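Local coordinates for 2-methyl-aconitate isomerase (PDB 5K87), which catalyses the cis-trans isomerisation of 2-methyl-aconitate in the 2-methylcitrate cycle of propionate breakdown, through base-catalysed proton abstraction and rotation about the C2-C3 bond, at residues Phe28-Asp33 with Gly117-Ser122; Ile53-Pro56 with Lys61-Asp64; Ile258-Ala263 with Lys270-Ala275; Ala334-Thr339 with Gly373-Ile378. The protein carries 1 engineered substitution. All blocks are in the same frame, centred on the assembly; numbering follows the deposited sequence. Where two conformers were deposited one is given.

Contact 1: residues Phe28-Asp33 with Gly117-Ser122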
loop_
_atom_site.group_PDB
_atom_site.type_symbol
_atom_site.label_atom_id
_atom_site.label_comp_id
_atom_site.label_asym_id
_atom_site.label_seq_id
_atom_site.Cartn_x
_atom_site.Cartn_y
_atom_site.Cartn_z
ATOM N N PHE A 28 15.578 0.544 0.128
ATOM C CA PHE A 28 16.962 0.231 0.480
ATOM C C PHE A 28 17.916 1.300 -0.020
ATOM O O PHE A 28 17.809 1.746 -1.171
ATOM C CB PHE A 28 17.370 -1.085 -0.184
ATOM C CG PHE A 28 16.746 -2.298 0.440
ATOM C CD1 PHE A 28 15.386 -2.518 0.338
ATOM C CD2 PHE A 28 17.520 -3.223 1.125
ATOM C CE1 PHE A 28 14.800 -3.627 0.928
ATOM C CE2 PHE A 28 16.939 -4.351 1.709
ATOM C CZ PHE A 28 15.582 -4.539 1.613
ATOM N N PHE A 29 18.858 1.692 0.831
ATOM C CA PHE A 29 19.872 2.684 0.503
ATOM C C PHE A 29 21.253 2.169 0.860
ATOM O O PHE A 29 21.447 1.555 1.924
ATOM C CB PHE A 29 19.681 3.953 1.339
ATOM C CG PHE A 29 18.330 4.597 1.209
ATOM C CD1 PHE A 29 18.104 5.583 0.266
ATOM C CD2 PHE A 29 17.298 4.237 2.059
ATOM C CE1 PHE A 29 16.861 6.188 0.168
ATOM C CE2 PHE A 29 16.056 4.839 1.960
ATOM C CZ PHE A 29 15.843 5.816 1.015
ATOM N N ARG A 30 22.227 2.464 0.007
ATOM C CA ARG A 30 23.625 2.399 0.407
ATOM C C ARG A 30 23.909 3.644 1.208
ATOM O O ARG A 30 23.503 4.742 0.812
ATOM C CB ARG A 30 24.547 2.475 -0.802
ATOM C CG ARG A 30 24.702 1.248 -1.651
ATOM C CD ARG A 30 25.992 1.349 -2.493
ATOM N NE ARG A 30 26.048 2.609 -3.232
ATOM C CZ ARG A 30 27.005 2.950 -4.089
ATOM N NH1 ARG A 30 28.012 2.119 -4.331
ATOM N NH2 ARG A 30 26.949 4.125 -4.704
ATOM N N LEU A 31 24.626 3.490 2.312
ATOM C CA LEU A 31 24.968 4.617 3.167
ATOM C C LEU A 31 25.579 5.777 2.381
ATOM O O LEU A 31 25.180 6.929 2.546
ATOM C CB LEU A 31 25.926 4.155 4.260
ATOM C CG LEU A 31 26.453 5.233 5.203
ATOM C CD1 LEU A 31 25.320 5.821 6.032
ATOM C CD2 LEU A 31 27.524 4.651 6.108
ATOM N N GLN A 32 26.524 5.465 1.505
ATOM C CA GLN A 32 27.226 6.508 0.755
ATOM C C GLN A 32 26.347 7.280 -0.234
ATOM O O GLN A 32 26.738 8.348 -0.712
ATOM C CB GLN A 32 28.452 5.938 0.038
ATOM C CG GLN A 32 28.112 5.071 -1.154
ATOM C CD GLN A 32 29.289 4.252 -1.639
ATOM O OE1 GLN A 32 30.065 4.702 -2.479
ATOM N NE2 GLN A 32 29.420 3.037 -1.117
ATOM N N ASP A 33 25.172 6.747 -0.550
ATOM C CA ASP A 33 24.246 7.428 -1.452
ATOM C C ASP A 33 23.371 8.451 -0.731
ATOM O O ASP A 33 22.715 9.272 -1.369
ATOM C CB ASP A 33 23.366 6.411 -2.175
ATOM C CG ASP A 33 24.145 5.558 -3.159
ATOM O OD1 ASP A 33 25.163 6.050 -3.696
ATOM O OD2 ASP A 33 23.738 4.404 -3.411
ATOM N N GLY A 117 20.909 -9.337 1.634
ATOM C CA GLY A 117 21.980 -10.099 1.016
ATOM C C GLY A 117 22.107 -9.788 -0.461
ATOM O O GLY A 117 23.204 -9.538 -0.959
ATOM N N ALA A 118 20.976 -9.808 -1.158
ATOM C CA ALA A 118 20.955 -9.502 -2.583
ATOM C C ALA A 118 21.427 -8.080 -2.873
ATOM O O ALA A 118 22.219 -7.855 -3.798
ATOM C CB ALA A 118 19.569 -9.722 -3.148
ATOM N N PHE A 119 20.932 -7.113 -2.099
ATOM C CA PHE A 119 21.290 -5.717 -2.315
ATOM C C PHE A 119 22.793 -5.525 -2.145
ATOM O O PHE A 119 23.440 -4.835 -2.938
ATOM C CB PHE A 119 20.519 -4.798 -1.362
ATOM C CG PHE A 119 20.824 -3.327 -1.555
ATOM C CD1 PHE A 119 21.980 -2.760 -1.023
ATOM C CD2 PHE A 119 19.968 -2.517 -2.271
ATOM C CE1 PHE A 119 22.261 -1.402 -1.199
ATOM C CE2 PHE A 119 20.242 -1.161 -2.443
ATOM C CZ PHE A 119 21.376 -0.610 -1.899
ATOM N N ALA A 120 23.350 -6.132 -1.110
ATOM C CA ALA A 120 24.767 -5.977 -0.833
ATOM C C ALA A 120 25.616 -6.488 -1.991
ATOM O O ALA A 120 26.568 -5.826 -2.407
ATOM C CB ALA A 120 25.128 -6.688 0.450
ATOM N N ILE A 121 25.274 -7.661 -2.510
ATOM C CA ILE A 121 25.977 -8.228 -3.654
ATOM C C ILE A 121 25.860 -7.312 -4.873
ATOM O O ILE A 121 26.852 -7.010 -5.541
ATOM C CB ILE A 121 25.432 -9.614 -3.997
ATOM C CG1 ILE A 121 25.780 -10.605 -2.882
ATOM C CG2 ILE A 121 25.981 -10.087 -5.357
ATOM C CD1 ILE A 121 24.929 -11.841 -2.891
ATOM N N SER A 122 24.646 -6.860 -5.152
ATOM C CA SER A 122 24.378 -6.071 -6.342
ATOM C C SER A 122 24.955 -4.668 -6.301
ATOM O O SER A 122 25.052 -4.019 -7.341
ATOM C CB SER A 122 22.876 -6.001 -6.583
ATOM O OG SER A 122 22.369 -7.300 -6.827
#
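The Phe-119 ring packs among Phe-28, Phe-29 and Arg-30, joining helix 113-122 to the last residues of strand 24-30. This is strand-on-helix packing of the diaminopimelate epimerase-like fold, in which a curved sheet wraps a central helix. The tight part is aromatic and buried. With CG anti to the backbone N (chi1 -179°), the Phe-119 ring leaves the helix towards the strand, and its CD2 comes to 3.6 Å from Phe-28 CB. The two rings are nearly parallel, their planes 27° apart, but are slid so far (centroids 5.8 Å) that they hardly overlap; the methylene at the root of Phe-28 carries most of the touch. Further out, Phe-119 CZ rests 3.9 Å from Phe-29 C. Thr-17 and Leu-79 of the adjoining strands also pack on Phe-119. Arg-30 CG closes this part, reaching the edge of the ring 3.6 Å from Phe-119 CE1.

The looser, solvent side lies beyond that carbon, where the partly exposed arginine turns at chi3 towards its own segment. There Arg-30 NE lies 2.9 Å from Asp-33 OD2 and NH2 2.8 Å from OD1, a two-pronged salt bridge, while Gln-32 CD sits over the centre of one guanidinium face.

Contact 2: residues Ile53-Pro56 with Lys61-Asp64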
loop_
_atom_site.group_PDB
_atom_site.type_symbol
_atom_site.label_atom_id
_atom_site.label_comp_id
_atom_site.label_asym_id
_atom_site.label_seq_id
_atom_site.Cartn_x
_atom_site.Cartn_y
_atom_site.Cartn_z
ATOM N N ILE A 53 8.997 7.651 2.700
ATOM C CA ILE A 53 7.914 6.707 2.938
ATOM C C ILE A 53 6.519 7.362 2.886
ATOM O O ILE A 53 5.540 6.707 2.541
ATOM C CB ILE A 53 8.176 5.970 4.271
ATOM C CG1 ILE A 53 9.338 4.988 4.118
ATOM C CG2 ILE A 53 6.929 5.287 4.809
ATOM C CD1 ILE A 53 9.034 3.795 3.201
ATOM N N GLY A 54 6.441 8.646 3.233
ATOM C CA GLY A 54 5.184 9.383 3.191
ATOM C C GLY A 54 4.572 9.607 4.566
ATOM O O GLY A 54 3.353 9.762 4.689
ATOM N N SER A 55 5.415 9.643 5.593
ATOM C CA SER A 55 5.004 9.807 6.988
ATOM C C SER A 55 5.523 11.118 7.563
ATOM O O SER A 55 6.470 11.691 7.037
ATOM C CB SER A 55 5.574 8.658 7.817
ATOM O OG SER A 55 4.919 7.447 7.522
ATOM N N PRO A 56 4.906 11.601 8.657
ATOM C CA PRO A 56 3.688 11.079 9.284
ATOM C C PRO A 56 2.482 11.413 8.431
ATOM O O PRO A 56 2.445 12.473 7.801
ATOM C CB PRO A 56 3.631 11.842 10.612
ATOM C CG PRO A 56 4.286 13.128 10.329
ATOM C CD PRO A 56 5.385 12.826 9.325
ATOM N N LYS A 61 -2.678 6.507 4.775
ATOM C CA LYS A 61 -2.684 5.896 3.443
ATOM C C LYS A 61 -1.320 5.893 2.752
ATOM O O LYS A 61 -1.115 5.133 1.814
ATOM C CB LYS A 61 -3.687 6.597 2.521
ATOM C CG LYS A 61 -5.140 6.482 2.959
ATOM C CD LYS A 61 -5.613 5.041 2.957
ATOM C CE LYS A 61 -7.064 4.947 3.402
ATOM N NZ LYS A 61 -7.511 3.529 3.480
ATOM N N GLN A 62 -0.412 6.760 3.191
ATOM C CA GLN A 62 0.915 6.922 2.562
ATOM C C GLN A 62 0.842 7.099 1.035
ATOM O O GLN A 62 1.654 6.554 0.276
ATOM C CB GLN A 62 1.901 5.817 2.998
ATOM C CG GLN A 62 2.219 5.925 4.496
ATOM C CD GLN A 62 3.117 4.823 5.025
ATOM O OE1 GLN A 62 3.081 3.686 4.553
ATOM N NE2 GLN A 62 3.919 5.154 6.030
ATOM N N ILE A 63 -0.131 7.885 0.592
ATOM C CA ILE A 63 -0.313 8.185 -0.826
ATOM C C ILE A 63 0.753 9.173 -1.320
ATOM O O ILE A 63 0.967 9.343 -2.523
ATOM C CB ILE A 63 -1.745 8.717 -1.065
ATOM C CG1 ILE A 63 -2.756 7.604 -0.840
ATOM C CG2 ILE A 63 -1.928 9.272 -2.471
ATOM C CD1 ILE A 63 -2.923 6.740 -2.022
ATOM N N ASP A 64 1.435 9.826 -0.393
ATOM C CA ASP A 64 2.453 10.802 -0.762
ATOM C C ASP A 64 3.858 10.299 -0.435
ATOM O O ASP A 64 4.736 11.073 -0.080
ATOM C CB ASP A 64 2.170 12.135 -0.076
ATOM C CG ASP A 64 2.696 13.327 -0.841
ATOM O OD1 ASP A 64 3.210 13.184 -1.973
ATOM O OD2 ASP A 64 2.525 14.440 -0.278
#
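Gly-54 packs against Gln-62 and Asp-64, and its carbonyl oxygen, beside Gln-62 CG, is buried with no hydrogen-bonding partner in the model. It is the C-prime residue of a Schellman motif ending helix 43-53, with Gly-54 N bonded to Arg-51 O and Ser-55 N to Leu-50 O. Its phi of 104° would jam a beta carbon against the preceding carbonyl, and such a carbon would also press on Asp-64 C; glycine avoids both, and Gly-54 CA lies 3.7 Å from Asp-64 O.

Beside the motif, Gln-62 lies alongside Ile-53, the two side chains pointing the same way. From CG the glutamine chain runs extended (chi2 176°) and passes the Ile-53 carbonyl, so that its amide arrives next to a methyl: Gln-62 NE2 lies 3.3 Å from Ile-53 CG2. The amide is held at both ends: OE1 takes the backbone N-H of Ala-69, and NE2 serves the hydroxyls of Ser-55 and of Ser-74, a substrate-binding residue. Gln-62 is thus a second-shell residue, linking the helix end to Ser-74 and likely to steady its position, and these bonds should fix which way its amide is flipped. Segment 61-64 also lies at the dimer interface, where Asp-64 OD1 forms salt bridges with Arg-20 and Arg-387 of the second subunit. Ser-55 OG is used twice, bonding to the Ser-97 carbonyl while accepting from Gln-62 NE2 at 2.9 Å, a somewhat bent bond (145°) lying almost in the amide plane.

Contact 3: residues Ile258-Ala263 with Lys270-Ala275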
loop_
_atom_site.group_PDB
_atom_site.type_symbol
_atom_site.label_atom_id
_atom_site.label_comp_id
_atom_site.label_asym_id
_atom_site.label_seq_id
_atom_site.Cartn_x
_atom_site.Cartn_y
_atom_site.Cartn_z
ATOM N N ILE A 258 -1.906 -5.715 27.212
ATOM C CA ILE A 258 -1.166 -6.922 27.547
ATOM C C ILE A 258 0.300 -6.781 27.116
ATOM O O ILE A 258 1.211 -7.133 27.869
ATOM C CB ILE A 258 -1.801 -8.178 26.936
ATOM C CG1 ILE A 258 -3.233 -8.353 27.455
ATOM C CG2 ILE A 258 -0.974 -9.392 27.300
ATOM C CD1 ILE A 258 -4.047 -9.387 26.696
ATOM N N ARG A 259 0.522 -6.246 25.914
ATOM C CA ARG A 259 1.874 -6.027 25.408
ATOM C C ARG A 259 2.668 -5.100 26.337
ATOM O O ARG A 259 3.830 -5.357 26.639
ATOM C CB ARG A 259 1.840 -5.463 23.983
ATOM C CG ARG A 259 3.194 -5.480 23.275
ATOM C CD ARG A 259 3.155 -4.702 21.950
ATOM N NE ARG A 259 3.065 -3.270 22.194
ATOM C CZ ARG A 259 4.111 -2.469 22.364
ATOM N NH1 ARG A 259 5.357 -2.921 22.270
ATOM N NH2 ARG A 259 3.903 -1.190 22.619
ATOM N N ALA A 260 2.028 -4.025 26.794
ATOM C CA ALA A 260 2.672 -3.084 27.707
ATOM C C ALA A 260 3.064 -3.758 29.017
ATOM O O ALA A 260 4.171 -3.576 29.516
ATOM C CB ALA A 260 1.752 -1.915 27.977
ATOM N N HIS A 261 2.149 -4.541 29.575
ATOM C CA HIS A 261 2.440 -5.233 30.820
ATOM C C HIS A 261 3.528 -6.283 30.642
ATOM O O HIS A 261 4.358 -6.481 31.531
ATOM C CB HIS A 261 1.164 -5.813 31.427
ATOM C CG HIS A 261 0.349 -4.793 32.153
ATOM N ND1 HIS A 261 -0.531 -3.947 31.513
ATOM C CD2 HIS A 261 0.322 -4.444 33.461
ATOM C CE1 HIS A 261 -1.086 -3.141 32.400
ATOM N NE2 HIS A 261 -0.586 -3.422 33.589
ATOM N N GLY A 262 3.554 -6.932 29.483
ATOM C CA GLY A 262 4.618 -7.869 29.177
ATOM C C GLY A 262 5.957 -7.168 29.066
ATOM O O GLY A 262 6.973 -7.659 29.558
ATOM N N ALA A 263 5.967 -6.002 28.425
ATOM C CA ALA A 263 7.193 -5.222 28.288
ATOM C C ALA A 263 7.763 -4.833 29.649
ATOM O O ALA A 263 8.976 -4.870 29.861
ATOM C CB ALA A 263 6.942 -3.990 27.459
ATOM N N LYS A 270 10.425 0.675 32.159
ATOM C CA LYS A 270 10.395 0.808 33.611
ATOM C C LYS A 270 9.039 1.302 34.105
ATOM O O LYS A 270 8.659 1.062 35.252
ATOM C CB LYS A 270 11.509 1.741 34.092
ATOM N N HIS A 271 8.308 1.983 33.229
ATOM C CA HIS A 271 6.992 2.495 33.560
ATOM C C HIS A 271 6.048 2.063 32.455
ATOM O O HIS A 271 6.386 2.134 31.280
ATOM C CB HIS A 271 7.027 4.022 33.660
ATOM C CG HIS A 271 5.776 4.624 34.225
ATOM N ND1 HIS A 271 4.583 4.654 33.534
ATOM C CD2 HIS A 271 5.537 5.237 35.410
ATOM C CE1 HIS A 271 3.663 5.252 34.270
ATOM N NE2 HIS A 271 4.218 5.614 35.415
ATOM N N ILE A 272 4.854 1.642 32.845
ATOM C CA ILE A 272 3.879 1.101 31.909
ATOM C C ILE A 272 3.567 2.057 30.740
ATOM O O ILE A 272 3.325 1.611 29.616
ATOM C CB ILE A 272 2.582 0.679 32.662
ATOM C CG1 ILE A 272 1.709 -0.218 31.791
ATOM C CG2 ILE A 272 1.815 1.893 33.185
ATOM C CD1 ILE A 272 2.257 -1.615 31.644
ATOM N N ASP A 273 3.610 3.365 30.994
ATOM C CA ASP A 273 3.285 4.359 29.975
ATOM C C ASP A 273 4.294 4.424 28.838
ATOM O O ASP A 273 4.002 5.000 27.791
ATOM C CB ASP A 273 3.206 5.757 30.593
ATOM C CG ASP A 273 1.963 5.977 31.413
ATOM O OD1 ASP A 273 1.181 5.025 31.607
ATOM O OD2 ASP A 273 1.777 7.123 31.873
ATOM N N GLU A 274 5.482 3.860 29.044
ATOM C CA GLU A 274 6.523 3.876 28.018
ATOM C C GLU A 274 6.108 3.092 26.777
ATOM O O GLU A 274 6.660 3.288 25.696
ATOM C CB GLU A 274 7.823 3.286 28.559
ATOM C CG GLU A 274 8.546 4.153 29.563
ATOM C CD GLU A 274 9.866 3.535 29.989
ATOM O OE1 GLU A 274 10.754 3.380 29.123
ATOM O OE2 GLU A 274 9.998 3.185 31.177
ATOM N N ALA A 275 5.128 2.205 26.920
ATOM C CA ALA A 275 4.735 1.373 25.789
ATOM C C ALA A 275 4.121 2.188 24.657
ATOM O O ALA A 275 4.156 1.767 23.504
ATOM C CB ALA A 275 3.787 0.274 26.232
#
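Ile-272 reaches across to Ala-260 and His-261 on helix 249-266. At its CB the branches part: CG2 takes the crowded position between the backbone N and the carbonyl carbon, whereas CG1 is anti to the N (chi1 -165°) and heads for the helix. Ile-272 CG1 comes within 4.1 Å of His-261 CE1 and 4.2 Å of Ala-260 CB. The tip, CD1, is then wedged between the imidazole and the helix backbone. Ile-272 CD1 stands over the middle of the His-261 ring in a CH-pi contact, 3.6 Å from the centroid and only 7° off the ring normal. The same Ile-272 CD1 is 3.5 Å from Ala-260 O and 3.7 Å from Ala-260 CB.

The bond from His-261 ND1 to the carbonyl of Thr-257, one turn back, should restrain the ring. An alanine here removes the imidazole, which would probably leave Ile-272 CD1 less well packed and Thr-257 O without this partner. Next to this pair, Ala-260 CB and Ala-275 CB press together at 3.5 Å, closer than usual for two methyls.

Residues 270-275 therefore pack back on the helix the chain has just left, before it enters strand 283-288. The helix in turn lies against strands, with Ile-258 on Leu-207 and Ile-284 and His-261 on Val-209.

Contact 4: residues Ala334-Thr339 with Gly373-Ile378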
loop_
_atom_site.group_PDB
_atom_site.type_symbol
_atom_site.label_atom_id
_atom_site.label_comp_id
_atom_site.label_asym_id
_atom_site.label_seq_id
_atom_site.Cartn_x
_atom_site.Cartn_y
_atom_site.Cartn_z
ATOM N N ALA A 334 9.969 -22.881 20.431
ATOM C CA ALA A 334 9.486 -24.231 20.176
ATOM C C ALA A 334 10.545 -25.276 20.510
ATOM O O ALA A 334 10.207 -26.414 20.858
ATOM C CB ALA A 334 9.039 -24.385 18.742
ATOM N N ALA A 335 11.815 -24.893 20.410
ATOM C CA ALA A 335 12.928 -25.809 20.664
ATOM C C ALA A 335 13.253 -25.961 22.151
ATOM O O ALA A 335 14.072 -26.807 22.535
ATOM C CB ALA A 335 14.166 -25.342 19.911
ATOM N N ILE A 336 12.640 -25.134 22.984
ATOM C CA ILE A 336 12.864 -25.208 24.423
ATOM C C ILE A 336 11.665 -25.864 25.105
ATOM O O ILE A 336 10.591 -25.263 25.202
ATOM C CB ILE A 336 13.067 -23.813 25.020
ATOM C CG1 ILE A 336 14.155 -23.051 24.261
ATOM C CG2 ILE A 336 13.413 -23.922 26.496
ATOM C CD1 ILE A 336 15.513 -23.701 24.324
ATOM N N PRO A 337 11.840 -27.108 25.581
ATOM C CA PRO A 337 10.712 -27.838 26.166
ATOM C C PRO A 337 10.077 -27.073 27.321
ATOM O O PRO A 337 10.782 -26.612 28.215
ATOM C CB PRO A 337 11.358 -29.134 26.659
ATOM C CG PRO A 337 12.523 -29.323 25.738
ATOM C CD PRO A 337 13.052 -27.943 25.486
ATOM N N GLY A 338 8.762 -26.907 27.270
ATOM C CA GLY A 338 8.046 -26.245 28.343
ATOM C C GLY A 338 7.560 -24.832 28.066
ATOM O O GLY A 338 6.731 -24.322 28.809
ATOM N N THR A 339 8.073 -24.165 27.031
ATOM C CA THR A 339 7.510 -22.856 26.676
ATOM C C THR A 339 6.100 -23.054 26.143
ATOM O O THR A 339 5.733 -24.155 25.736
ATOM C CB THR A 339 8.330 -22.113 25.602
ATOM O OG1 THR A 339 8.217 -22.801 24.355
ATOM C CG2 THR A 339 9.790 -21.972 26.006
ATOM N N GLY A 373 24.095 -27.758 31.609
ATOM C CA GLY A 373 22.741 -27.920 32.105
ATOM C C GLY A 373 21.788 -26.787 31.761
ATOM O O GLY A 373 20.725 -26.673 32.369
ATOM N N GLU A 374 22.163 -25.952 30.788
ATOM C CA GLU A 374 21.333 -24.830 30.357
ATOM C C GLU A 374 21.223 -24.823 28.837
ATOM O O GLU A 374 22.141 -25.248 28.133
ATOM C CB GLU A 374 21.914 -23.495 30.839
ATOM C CG GLU A 374 22.026 -23.366 32.350
ATOM C CD GLU A 374 20.673 -23.303 33.030
ATOM O OE1 GLU A 374 19.704 -22.838 32.393
ATOM O OE2 GLU A 374 20.576 -23.724 34.203
ATOM N N TRP A 375 20.097 -24.336 28.334
ATOM C CA TRP A 375 19.883 -24.286 26.896
ATOM C C TRP A 375 20.685 -23.201 26.210
ATOM O O TRP A 375 20.762 -22.068 26.686
ATOM C CB TRP A 375 18.411 -24.064 26.585
ATOM C CG TRP A 375 17.589 -25.252 26.828
ATOM C CD1 TRP A 375 16.616 -25.393 27.769
ATOM C CD2 TRP A 375 17.659 -26.496 26.128
ATOM N NE1 TRP A 375 16.069 -26.645 27.694
ATOM C CE2 TRP A 375 16.693 -27.346 26.698
ATOM C CE3 TRP A 375 18.447 -26.975 25.077
ATOM C CZ2 TRP A 375 16.487 -28.644 26.249
ATOM C CZ3 TRP A 375 18.244 -28.264 24.631
ATOM C CH2 TRP A 375 17.272 -29.088 25.220
ATOM N N THR A 376 21.278 -23.565 25.082
ATOM C CA THR A 376 21.840 -22.595 24.163
ATOM C C THR A 376 21.212 -22.851 22.802
ATOM O O THR A 376 20.939 -23.999 22.435
ATOM C CB THR A 376 23.356 -22.741 24.037
ATOM O OG1 THR A 376 23.659 -24.005 23.441
ATOM C CG2 THR A 376 24.021 -22.651 25.403
ATOM N N VAL A 377 20.963 -21.782 22.056
ATOM C CA VAL A 377 20.467 -21.924 20.696
ATOM C C VAL A 377 21.513 -21.419 19.720
ATOM O O VAL A 377 21.840 -20.233 19.683
ATOM C CB VAL A 377 19.123 -21.217 20.481
ATOM C CG1 VAL A 377 18.691 -21.346 19.029
ATOM C CG2 VAL A 377 18.071 -21.821 21.398
ATOM N N ILE A 378 22.055 -22.341 18.944
ATOM C CA ILE A 378 23.163 -22.050 18.056
ATOM C C ILE A 378 22.736 -21.167 16.884
ATOM O O ILE A 378 23.446 -20.231 16.503
ATOM C CB ILE A 378 23.773 -23.363 17.537
ATOM C CG1 ILE A 378 24.375 -24.154 18.703
ATOM C CG2 ILE A 378 24.820 -23.090 16.469
ATOM C CD1 ILE A 378 24.907 -25.513 18.319
HETATM O O HOH W 1 13.436 -26.825 28.974
#
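A type II beta turn from Ile-336 to Thr-339 links helix 324-334 to helix 340-344, and Ile-336 and Pro-337 rest on Trp-375 near the start of strand 374-391. This is plain packing of a helix connection on a strand, away from the active site. Gly-338 supplies the positive phi that the turn needs, and Thr-339 N-caps the next helix through its OG1, bonded to Asn-342 N.

Ile-336 sends two branches to the indole. Ile-336 CD1 sits over one face of the five-membered ring, displaced towards its rim and 3.6 Å from Trp-375 CG, in a CH-pi contact; Ile-336 CG2, anti to the backbone N, comes to 3.7 Å from Trp-375 CD1. Ile-336 CD1 also approaches Val-377 CG2 at 4.3 Å. Pro-337 crosses the Trp-375 side chain at about a right angle, its CD 3.6 Å from Trp-375 CZ2. A water completes the join, donating to Pro-337 O at 2.8 Å and accepting from Trp-375 NE1 at 2.9 Å. A leucine in place of Trp-375, lacking the indole, would probably leave Ile-336 and Pro-337 poorly covered and that water without its N-H donor.

No direct hydrogen bond crosses between the segments, so shape and dispersion hold the turn to the strand, and the one directional link runs through the water at the indole nitrogen.

How the contacts relate
Contacts 1 to 3 are mainly buried and contact 4 only partly so, its tryptophan and proline lying nearer the surface. Contact 1 sets a helix, and contact 4 a turn between helices, against a strand, yet the strands differ and the centres are about 35 Å apart: one is largely aromatic, the other aliphatic on indole with a water. Contacts 2 and 3 are short-range instead, each bringing chain beyond a helix back against its end or flank. Their chemistry diverges: contact 2 is polar, next to the substrate site and at the dimer interface, whereas contact 3 is methyl packing with a CH-pi contact to an imidazole, within one subunit. Contacts 2 and 4, about 42 Å between centres, lie on opposite sides of the chain's centre.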